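Local coordinates for protein probable TonB-dependent siderophore receptor PiuA (Acinetobacter baumannii, PDB 5FP1) that probably mediates the first step of iron uptake across the outer membrane by binding iron-loaded siderophores, possibly including ferric enterobactin, at residues Val552-Asp555 / Tyr559-Val562; Ser565-Phe570 / Asn616-Val621. All blocks are in the same frame, centred on the assembly; numbering follows the deposited sequence.

Interaction 1: residues Val552-Asp555 / Tyr559-Val562; sequences VQID and YANV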
ATOM      1  N   VAL A 552       7.954  21.673  -6.031  1.00 19.13           N
ATOM      2  CA  VAL A 552       6.832  22.197  -6.781  1.00 20.75           C
ATOM      3  C   VAL A 552       7.340  22.741  -8.116  1.00 22.76           C
ATOM      4  O   VAL A 552       8.525  22.966  -8.278  1.00 21.61           O
ATOM      5  CB  VAL A 552       6.069  23.302  -6.012  1.00 30.56           C
ATOM      6  CG1 VAL A 552       5.474  22.759  -4.711  1.00 32.46           C
ATOM      7  CG2 VAL A 552       6.977  24.475  -5.735  1.00 32.14           C
ATOM      8  N   GLN A 553       6.433  22.853  -9.080  1.00 21.17           N
ATOM      9  CA  GLN A 553       6.744  23.396 -10.390  1.00 28.42           C
ATOM     10  C   GLN A 553       6.491  24.898 -10.343  1.00 33.49           C
ATOM     11  O   GLN A 553       5.467  25.351  -9.808  1.00 31.60           O
ATOM     12  CB  GLN A 553       5.884  22.688 -11.440  1.00 30.31           C
ATOM     13  CG  GLN A 553       6.395  22.799 -12.855  1.00 35.21           C
ATOM     14  CD  GLN A 553       5.719  21.840 -13.811  1.00 38.76           C
ATOM     15  OE1 GLN A 553       4.810  21.099 -13.441  1.00 38.59           O
ATOM     16  NE2 GLN A 553       6.153  21.858 -15.061  1.00 40.44           N
ATOM     17  N   ILE A 554       7.454  25.648 -10.883  1.00 28.98           N
ATOM     18  CA  ILE A 554       7.430  27.109 -11.017  1.00 31.99           C
ATOM     19  C   ILE A 554       6.957  27.570 -12.405  1.00 32.02           C
ATOM     20  O   ILE A 554       6.251  28.559 -12.517  1.00 34.72           O
ATOM     21  CB  ILE A 554       8.842  27.690 -10.829  1.00 42.14           C
ATOM     22  CG1 ILE A 554       9.383  27.330  -9.451  1.00 41.85           C
ATOM     23  CG2 ILE A 554       8.827  29.198 -11.019  1.00 48.01           C
ATOM     24  CD1 ILE A 554       8.377  27.540  -8.343  1.00 41.61           C
ATOM     25  N   ASP A 555       7.366  26.869 -13.460  1.00 28.36           N
ATOM     26  CA  ASP A 555       6.877  27.138 -14.803  1.00 27.37           C
ATOM     27  C   ASP A 555       7.044  25.852 -15.563  1.00 30.18           C
ATOM     28  O   ASP A 555       7.400  24.846 -14.974  1.00 28.44           O
ATOM     29  CB  ASP A 555       7.616  28.303 -15.454  1.00 32.22           C
ATOM     30  CG  ASP A 555       9.082  27.987 -15.733  1.00 34.06           C
ATOM     31  OD1 ASP A 555       9.425  26.812 -16.011  1.00 31.64           O
ATOM     32  OD2 ASP A 555       9.891  28.927 -15.685  1.00 33.76           O
ATOM     33  N   TYR A 559      11.563  23.709 -11.638  1.00 24.92           N
ATOM     34  CA  TYR A 559      11.116  23.217 -10.329  1.00 25.24           C
ATOM     35  C   TYR A 559      11.907  23.834  -9.207  1.00 28.87           C
ATOM     36  O   TYR A 559      13.011  24.306  -9.416  1.00 33.84           O
ATOM     37  CB  TYR A 559      11.290  21.688 -10.249  1.00 24.10           C
ATOM     38  CG  TYR A 559      10.443  20.929 -11.207  1.00 24.35           C
ATOM     39  CD1 TYR A 559      10.818  20.800 -12.553  1.00 26.60           C
ATOM     40  CD2 TYR A 559       9.266  20.324 -10.797  1.00 26.44           C
ATOM     41  CE1 TYR A 559      10.044  20.098 -13.427  1.00 27.09           C
ATOM     42  CE2 TYR A 559       8.479  19.622 -11.681  1.00 27.64           C
ATOM     43  CZ  TYR A 559       8.884  19.507 -12.987  1.00 28.46           C
ATOM     44  OH  TYR A 559       8.131  18.809 -13.860  1.00 30.78           O
ATOM     45  N   ALA A 560      11.352  23.798  -7.997  1.00 24.07           N
ATOM     46  CA  ALA A 560      12.050  24.228  -6.802  1.00 25.05           C
ATOM     47  C   ALA A 560      11.444  23.547  -5.579  1.00 24.59           C
ATOM     48  O   ALA A 560      10.328  23.083  -5.633  1.00 32.97           O
ATOM     49  CB  ALA A 560      11.926  25.750  -6.639  1.00 27.97           C
ATOM     50  N   ASN A 561      12.162  23.553  -4.465  1.00 22.66           N
ATOM     51  CA  ASN A 561      11.738  22.871  -3.238  1.00 22.33           C
ATOM     52  C   ASN A 561      11.085  23.799  -2.207  1.00 33.41           C
ATOM     53  O   ASN A 561      11.376  23.696  -1.014  1.00 37.83           O
ATOM     54  CB  ASN A 561      12.950  22.279  -2.564  1.00 29.49           C
ATOM     55  CG  ASN A 561      13.117  20.810  -2.821  1.00 31.62           C
ATOM     56  OD1 ASN A 561      12.256  20.144  -3.394  1.00 27.16           O
ATOM     57  ND2 ASN A 561      14.249  20.292  -2.383  1.00 29.11           N
ATOM     58  N   VAL A 562      10.158  24.640  -2.648  1.00 24.89           N
ATOM     59  CA  VAL A 562       9.627  25.713  -1.815  1.00 34.36           C
ATOM     60  C   VAL A 562       8.200  25.459  -1.338  1.00 31.66           C
ATOM     61  O   VAL A 562       7.627  26.294  -0.650  1.00 29.49           O
ATOM     62  CB  VAL A 562       9.652  27.059  -2.590  1.00 31.43           C
ATOM     63  CG1 VAL A 562      11.086  27.494  -2.851  1.00 40.61           C
ATOM     64  CG2 VAL A 562       8.910  26.943  -3.904  1.00 33.60           C
TER
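Val552 and Ala560 form the antiparallel hydrogen-bonded pair near the end of the hairpin made by strands 536-555 and 558-575 of the TonB-dependent receptor barrel. Their two backbone bonds are short and straight: Val552 N lies 2.8 Å from Ala560 O (169° at the hydrogen), and Ala560 N lies 3.0 Å from Val552 O. Tyr559 CA also lies 3.3 Å from Val552 O, a CA-H...O contact. Next comes the non-hydrogen-bonded pair, in which Gln553 lies across the Tyr559 ring. With CG anti to the backbone N (chi1 -161°) and the chain extended, its CG sits 4.2 Å from the ring centroid, over one face and displaced to the rim, while the amide plane is nearly parallel to the ring. Gln553 NE2 reaches Asp555 O at 3.2 Å from above the carbonyl plane, and the Tyr559 hydroxyl is hydrogen-bonded to Asn509. On the face that Val552 shares with Ala560, Val552 CG2 reaches Val562 CG2, beyond the corner at Asn561, at 3.6 Å. Towards the turn the fit slackens: Ile554 CG1 only approaches Ala560 CB, at 4.1 Å. There Ile554 and Asp555 both face Thr558, a classic beta bulge. The two nearly linear backbone bonds fix the register of Val552 against Ala560; the CH-pi contact and the valine pair add dispersion to a contact at the surface.

Interaction 2: residues Ser565-Phe570 / Asn616-Val621; sequences SKVDGF and NQMPNV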
ATOM      1  N   SER A 565       3.401  21.511   3.161  1.00 16.68           N
ATOM      2  CA  SER A 565       2.131  20.984   3.584  1.00 15.36           C
ATOM      3  C   SER A 565       2.318  20.360   4.950  1.00 17.05           C
ATOM      4  O   SER A 565       3.447  20.060   5.361  1.00 16.92           O
ATOM      5  CB  SER A 565       1.580  19.940   2.584  1.00 17.31           C
ATOM      6  OG  SER A 565       2.307  18.722   2.705  1.00 17.40           O
ATOM      7  N   LYS A 566       1.209  20.188   5.661  1.00 16.65           N
ATOM      8  CA  LYS A 566       1.236  19.598   6.986  1.00 16.16           C
ATOM      9  C   LYS A 566      -0.057  18.939   7.354  1.00 15.83           C
ATOM     10  O   LYS A 566      -1.128  19.303   6.860  1.00 19.50           O
ATOM     11  CB  LYS A 566       1.586  20.619   8.067  1.00 18.79           C
ATOM     12  CG  LYS A 566       0.526  21.669   8.284  1.00 23.14           C
ATOM     13  CD  LYS A 566       0.913  22.505   9.513  1.00 28.15           C
ATOM     14  CE  LYS A 566       0.068  23.758   9.633  1.00 33.98           C
ATOM     15  NZ  LYS A 566      -1.090  23.443  10.491  1.00 37.83           N
ATOM     16  N   VAL A 567       0.061  17.948   8.239  1.00 16.71           N
ATOM     17  CA  VAL A 567      -1.072  17.246   8.771  1.00 17.06           C
ATOM     18  C   VAL A 567      -0.956  17.248  10.297  1.00 18.25           C
ATOM     19  O   VAL A 567      -0.016  16.662  10.853  1.00 19.73           O
ATOM     20  CB  VAL A 567      -1.147  15.779   8.251  1.00 16.95           C
ATOM     21  CG1 VAL A 567      -2.345  15.061   8.838  1.00 19.88           C
ATOM     22  CG2 VAL A 567      -1.210  15.717   6.737  1.00 19.15           C
ATOM     23  N   ASP A 568      -1.888  17.937  10.969  1.00 18.17           N
ATOM     24  CA  ASP A 568      -2.001  17.893  12.427  1.00 21.24           C
ATOM     25  C   ASP A 568      -3.086  16.899  12.795  1.00 19.05           C
ATOM     26  O   ASP A 568      -4.251  17.029  12.374  1.00 21.80           O
ATOM     27  CB  ASP A 568      -2.368  19.297  12.971  1.00 22.21           C
ATOM     28  CG  ASP A 568      -1.230  20.300  12.828  1.00 30.05           C
ATOM     29  OD1 ASP A 568      -0.061  19.887  12.944  1.00 33.81           O
ATOM     30  OD2 ASP A 568      -1.500  21.494  12.574  1.00 29.75           O
ATOM     31  N   GLY A 569      -2.741  15.892  13.552  1.00 17.21           N
ATOM     32  CA  GLY A 569      -3.656  14.800  13.724  1.00 19.26           C
ATOM     33  C   GLY A 569      -3.657  14.135  15.067  1.00 22.14           C
ATOM     34  O   GLY A 569      -2.785  14.384  15.921  1.00 21.12           O
ATOM     35  N   PHE A 570      -4.635  13.262  15.203  1.00 19.92           N
ATOM     36  CA  PHE A 570      -4.861  12.453  16.386  1.00 21.13           C
ATOM     37  C   PHE A 570      -5.242  11.046  15.956  1.00 20.94           C
ATOM     38  O   PHE A 570      -6.047  10.848  15.027  1.00 21.54           O
ATOM     39  CB  PHE A 570      -5.989  13.079  17.214  1.00 24.12           C
ATOM     40  CG  PHE A 570      -6.479  12.207  18.321  1.00 25.51           C
ATOM     41  CD1 PHE A 570      -5.684  11.944  19.412  1.00 30.14           C
ATOM     42  CD2 PHE A 570      -7.756  11.694  18.297  1.00 34.73           C
ATOM     43  CE1 PHE A 570      -6.149  11.166  20.461  1.00 30.07           C
ATOM     44  CE2 PHE A 570      -8.219  10.891  19.326  1.00 34.98           C
ATOM     45  CZ  PHE A 570      -7.411  10.626  20.409  1.00 31.06           C
ATOM     46  N   ASN A 616      -5.895  25.054   1.599  1.00 21.88           N
ATOM     47  CA  ASN A 616      -6.873  24.022   1.296  1.00 22.69           C
ATOM     48  C   ASN A 616      -6.544  22.688   1.990  1.00 20.24           C
ATOM     49  O   ASN A 616      -5.450  22.478   2.500  1.00 17.55           O
ATOM     50  CB  ASN A 616      -7.018  23.795  -0.254  1.00 22.32           C
ATOM     51  CG  ASN A 616      -8.024  24.756  -0.889  1.00 24.55           C
ATOM     52  OD1 ASN A 616      -8.545  25.643  -0.217  1.00 22.28           O
ATOM     53  ND2 ASN A 616      -8.301  24.586  -2.158  1.00 21.04           N
ATOM     54  N   GLN A 617      -7.527  21.808   2.021  1.00 19.55           N
ATOM     55  CA  GLN A 617      -7.346  20.475   2.558  1.00 18.40           C
ATOM     56  C   GLN A 617      -6.496  19.682   1.572  1.00 18.54           C
ATOM     57  O   GLN A 617      -6.631  19.844   0.359  1.00 18.04           O
ATOM     58  CB  GLN A 617      -8.718  19.810   2.759  1.00 19.82           C
ATOM     59  CG  GLN A 617      -8.682  18.482   3.505  1.00 21.93           C
ATOM     60  CD  GLN A 617     -10.076  17.981   3.787  1.00 28.01           C
ATOM     61  OE1 GLN A 617     -11.004  18.777   3.858  1.00 29.18           O
ATOM     62  NE2 GLN A 617     -10.249  16.676   3.893  1.00 26.04           N
ATOM     63  N   MET A 618      -5.621  18.828   2.088  1.00 18.53           N
ATOM     64  CA  MET A 618      -4.867  17.941   1.229  1.00 18.08           C
ATOM     65  C   MET A 618      -5.765  16.862   0.615  1.00 17.22           C
ATOM     66  O   MET A 618      -6.653  16.299   1.287  1.00 17.46           O
ATOM     67  CB  MET A 618      -3.719  17.286   2.006  1.00 18.79           C
ATOM     68  CG  MET A 618      -2.645  18.275   2.438  1.00 19.12           C
ATOM     69  SD  MET A 618      -1.396  17.579   3.543  1.00 21.07           S
ATOM     70  CE  MET A 618      -0.650  16.378   2.433  1.00 24.79           C
ATOM     71  N   PRO A 619      -5.515  16.543  -0.651  1.00 18.30           N
ATOM     72  CA  PRO A 619      -6.210  15.425  -1.268  1.00 19.32           C
ATOM     73  C   PRO A 619      -5.827  14.100  -0.654  1.00 19.22           C
ATOM     74  O   PRO A 619      -4.777  13.974   0.003  1.00 19.59           O
ATOM     75  CB  PRO A 619      -5.748  15.464  -2.740  1.00 23.02           C
ATOM     76  CG  PRO A 619      -4.552  16.345  -2.791  1.00 27.50           C
ATOM     77  CD  PRO A 619      -4.469  17.130  -1.510  1.00 21.12           C
ATOM     78  N   ASN A 620      -6.696  13.117  -0.846  1.00 17.61           N
ATOM     79  CA  ASN A 620      -6.437  11.774  -0.407  1.00 18.14           C
ATOM     80  C   ASN A 620      -6.246  11.676   1.111  1.00 21.08           C
ATOM     81  O   ASN A 620      -5.530  10.797   1.598  1.00 21.91           O
ATOM     82  CB  ASN A 620      -5.239  11.216  -1.179  1.00 20.56           C
ATOM     83  CG  ASN A 620      -5.358  11.461  -2.681  1.00 27.31           C
ATOM     84  OD1 ASN A 620      -4.532  12.149  -3.279  1.00 26.87           O
ATOM     85  ND2 ASN A 620      -6.433  10.970  -3.278  1.00 25.07           N
ATOM     86  N   VAL A 621      -6.888  12.580   1.843  1.00 20.19           N
ATOM     87  CA  VAL A 621      -6.975  12.464   3.296  1.00 25.24           C
ATOM     88  C   VAL A 621      -8.272  12.977   3.891  1.00 21.13           C
ATOM     89  O   VAL A 621      -8.684  14.129   3.700  1.00 25.74           O
ATOM     90  CB  VAL A 621      -5.720  13.011   4.060  1.00 35.98           C
ATOM     91  CG1 VAL A 621      -5.174  14.250   3.449  1.00 30.81           C
ATOM     92  CG2 VAL A 621      -6.047  13.302   5.522  1.00 41.80           C
TER
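Met618 lays the end of its side chain against the strand at Ser565, Lys566 and Val567, and this one thioether carries essentially the whole contact. Its SD is 3.7 Å from Val567 CG2 and equally 3.7 Å from the backbone atom Lys566 O, a van der Waals approach to the peptide. The methyl goes elsewhere: a bend at the last torsion (chi3 65°) turns Met618 CE towards Ser565, where it stops 3.8 Å from OG. Val567 is met by one branch, CG2, the methyl that stands anti to the carbonyl carbon and beside the backbone N. The Ser565 hydroxyl meets the methionine as a neighbour in apolar packing, and its polar requirement is met by a hydrogen bond with Tyr90 OH. Tyr90, which also touches both Val567 and Met618, belongs to the plug domain that fills the barrel of a TonB-dependent receptor. The contact is therefore part of a buried junction at which barrel wall, an inter-strand loop and plug come together. Strand alternation accounts for the division of labour: Ser565 and Val567 are turned to this interior side, while Lys566 and Asp568 between and beyond them project from the other, where Lys566 NZ makes a salt bridge with Asp568 OD2 at 2.9 Å and Asp568 OD1 pairs with Arg544. Further out, the irregular loop that carries Met618 is braced by one bond within itself and another to the barrel wall. The Gln617 amide spans the turn and donates through NE2 to Val621 O at 3.0 Å, with the acceptor practically in the amide plane. The backbone N of Met618 is tied to Ser593 OG on strand 582-597, which neighbours 558-575 in the barrel.

How the interactions relate
Strand 558-575 serves both contacts, and the two differ as its surroundings change. Interaction 1 lies near one end of the strand, its centre about 27 Å from the centre of the chain, where a hairpin partner only a few residues away in sequence is held chiefly by backbone hydrogen bonds at the surface. Interaction 2 begins three residues further on, its centre about 20 Å from that of interaction 1 and about 18 Å from the chain centre; it is buried and joins the strand to a loop some 46 residues later. There the strand keeps its ladder bonds to both neighbours, and the contact adds van der Waals packing of a thioether, on the side where Tyr90 of the plug lies.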